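Local coordinates for dihydroorotase (Agrobacterium tumefaciens, PDB 2OGJ), which hydrolyses acetyl esters such as acetyl-(R)-mandelate in vitro, as a zinc-dependent deacetylase of the amidohydrolase superfamily with a TIM-barrel fold, at residues A[68-73]-A[350-355]. Numbering follows the deposited sequence.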
loop_
_atom_site.group_PDB
_atom_site.type_symbol
_atom_site.label_atom_id
_atom_site.label_comp_id
_atom_site.label_asym_id
_atom_site.label_seq_id
_atom_site.Cartn_x
_atom_site.Cartn_y
_atom_site.Cartn_z
ATOM N N PHE A 68 9.142 -22.362 -51.664
ATOM C CA PHE A 68 8.924 -20.954 -51.325
ATOM C C PHE A 68 10.113 -20.305 -50.628
ATOM O O PHE A 68 10.779 -20.922 -49.792
ATOM C CB PHE A 68 7.708 -20.776 -50.399
ATOM C CG PHE A 68 6.379 -21.098 -51.034
ATOM C CD1 PHE A 68 5.493 -21.977 -50.398
ATOM C CD2 PHE A 68 5.989 -20.507 -52.239
ATOM C CE1 PHE A 68 4.236 -22.265 -50.953
ATOM C CE2 PHE A 68 4.732 -20.788 -52.804
ATOM C CZ PHE A 68 3.857 -21.670 -52.157
ATOM N N ILE A 69 10.359 -19.046 -50.983
ATOM C CA ILE A 69 11.418 -18.251 -50.382
ATOM C C ILE A 69 10.847 -16.847 -50.210
ATOM O O ILE A 69 10.230 -16.289 -51.131
ATOM C CB ILE A 69 12.698 -18.179 -51.251
ATOM C CG1 ILE A 69 13.802 -17.496 -50.448
ATOM C CG2 ILE A 69 12.441 -17.384 -52.546
ATOM C CD1 ILE A 69 15.155 -17.541 -51.091
ATOM N N SER A 70 11.031 -16.287 -49.018
ATOM C CA SER A 70 10.523 -14.952 -48.713
ATOM C C SER A 70 11.540 -14.227 -47.862
ATOM O O SER A 70 12.533 -14.818 -47.421
ATOM C CB SER A 70 9.201 -15.039 -47.928
ATOM O OG SER A 70 9.393 -15.538 -46.612
ATOM N N PRO A 71 11.341 -12.923 -47.655
ATOM C CA PRO A 71 12.331 -12.257 -46.811
ATOM C C PRO A 71 12.267 -12.955 -45.445
ATOM O O PRO A 71 11.228 -13.510 -45.094
ATOM C CB PRO A 71 11.846 -10.804 -46.787
ATOM C CG PRO A 71 10.397 -10.893 -47.179
ATOM C CD PRO A 71 10.375 -11.964 -48.209
ATOM N N GLY A 72 13.373 -12.968 -44.708
ATOM C CA GLY A 72 13.400 -13.624 -43.415
ATOM C C GLY A 72 12.215 -13.311 -42.523
ATOM O O GLY A 72 11.842 -12.152 -42.353
ATOM N N TRP A 73 11.611 -14.353 -41.955
ATOM C CA TRP A 73 10.466 -14.196 -41.072
ATOM C C TRP A 73 10.818 -13.331 -39.873
ATOM O O TRP A 73 11.927 -13.426 -39.334
ATOM C CB TRP A 73 9.983 -15.554 -40.590
ATOM C CG TRP A 73 9.355 -16.383 -41.653
ATOM C CD1 TRP A 73 8.957 -15.973 -42.899
ATOM C CD2 TRP A 73 8.979 -17.760 -41.538
ATOM N NE1 TRP A 73 8.349 -17.018 -43.565
ATOM C CE2 TRP A 73 8.351 -18.125 -42.753
ATOM C CE3 TRP A 73 9.111 -18.721 -40.523
ATOM C CZ2 TRP A 73 7.853 -19.411 -42.979
ATOM C CZ3 TRP A 73 8.620 -19.998 -40.741
ATOM C CH2 TRP A 73 7.995 -20.334 -41.965
ATOM N N THR A 350 14.179 -16.774 -46.007
ATOM C CA THR A 350 13.681 -17.873 -45.205
ATOM C C THR A 350 12.989 -18.777 -46.215
ATOM O O THR A 350 11.972 -18.427 -46.819
ATOM C CB THR A 350 12.688 -17.418 -44.081
ATOM O OG1 THR A 350 12.021 -18.565 -43.532
ATOM C CG2 THR A 350 11.665 -16.442 -44.624
ATOM N N VAL A 351 13.597 -19.932 -46.424
ATOM C CA VAL A 351 13.103 -20.916 -47.357
ATOM C C VAL A 351 12.172 -21.873 -46.613
ATOM O O VAL A 351 12.562 -22.462 -45.603
ATOM C CB VAL A 351 14.287 -21.660 -47.962
ATOM C CG1 VAL A 351 13.812 -22.693 -48.957
ATOM C CG2 VAL A 351 15.211 -20.643 -48.611
ATOM N N PHE A 352 10.946 -22.019 -47.118
ATOM C CA PHE A 352 9.947 -22.873 -46.480
ATOM C C PHE A 352 8.995 -23.478 -47.478
ATOM O O PHE A 352 8.801 -22.951 -48.575
ATOM C CB PHE A 352 9.120 -22.061 -45.484
ATOM C CG PHE A 352 8.252 -21.006 -46.133
ATOM C CD1 PHE A 352 6.889 -21.241 -46.366
ATOM C CD2 PHE A 352 8.794 -19.765 -46.480
ATOM C CE1 PHE A 352 6.074 -20.252 -46.925
ATOM C CE2 PHE A 352 7.992 -18.768 -47.039
ATOM C CZ PHE A 352 6.626 -19.010 -47.260
ATOM N N ASP A 353 8.389 -24.585 -47.067
ATOM C CA ASP A 353 7.414 -25.271 -47.881
ATOM C C ASP A 353 6.061 -25.195 -47.190
ATOM O O ASP A 353 5.971 -24.853 -46.013
ATOM C CB ASP A 353 7.815 -26.727 -48.067
ATOM C CG ASP A 353 8.749 -26.921 -49.246
ATOM O OD1 ASP A 353 8.383 -26.449 -50.348
ATOM O OD2 ASP A 353 9.834 -27.543 -49.076
ATOM N N LEU A 354 5.009 -25.494 -47.933
ATOM C CA LEU A 354 3.665 -25.497 -47.382
ATOM C C LEU A 354 3.129 -26.862 -47.793
ATOM O O LEU A 354 2.572 -27.005 -48.881
ATOM C CB LEU A 354 2.834 -24.374 -48.011
ATOM C CG LEU A 354 1.553 -23.917 -47.305
ATOM C CD1 LEU A 354 0.344 -24.390 -48.061
ATOM C CD2 LEU A 354 1.553 -24.422 -45.871
ATOM N N VAL A 355 3.306 -27.853 -46.922
ATOM C CA VAL A 355 2.898 -29.233 -47.196
ATOM C C VAL A 355 1.592 -29.738 -46.573
ATOM O O VAL A 355 1.089 -29.186 -45.588
ATOM C CB VAL A 355 4.011 -30.198 -46.767
ATOM C CG1 VAL A 355 5.336 -29.708 -47.299
ATOM C CG2 VAL A 355 4.061 -30.295 -45.256
#
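Residues 68-71 run antiparallel to 350-355 of the long strand 348-362, in a mixed sheet that runs on, through strand 100-106, into parallel strands of the TIM barrel; the zinc site is far away. An aromatic cluster of Phe68, Phe352 and Trp73 is built on one face of the pair. With CG in the crowded position between backbone N and carbonyl carbon (chi1 67°), the Phe352 ring lies between Phe68 CB and the Trp73 indole. Phe68 CB sits over its centre, 3.8 Å from the centroid, a CH-pi contact, while on the opposite face Trp73 CZ2 comes within 3.6 Å of Phe352 CG, offset toward the rim. Both aromatic pairs are oblique, the Phe68 ring turned 36° and the Trp73 six-membered ring 51° from the Phe352 plane. At the edge of the Phe68 ring lies Leu354 CB. Thr350 makes a second CH-pi contact, its CG2 3.6 Å from the centroid of the Trp73 five-membered ring; Thr350 OG1, also over the indole, is hydrogen-bonded to Gly99 O. Ile69 CG1 meets Val351 CG2 on the other face. Phe352 N gives to Phe68 O at 2.9 Å, and Ser70 exchanges two backbone bonds with Thr350. Ser70 OG, donating to Pro71 O, lies at the Phe352 ring edge, 3.5 Å from Phe352 CE2.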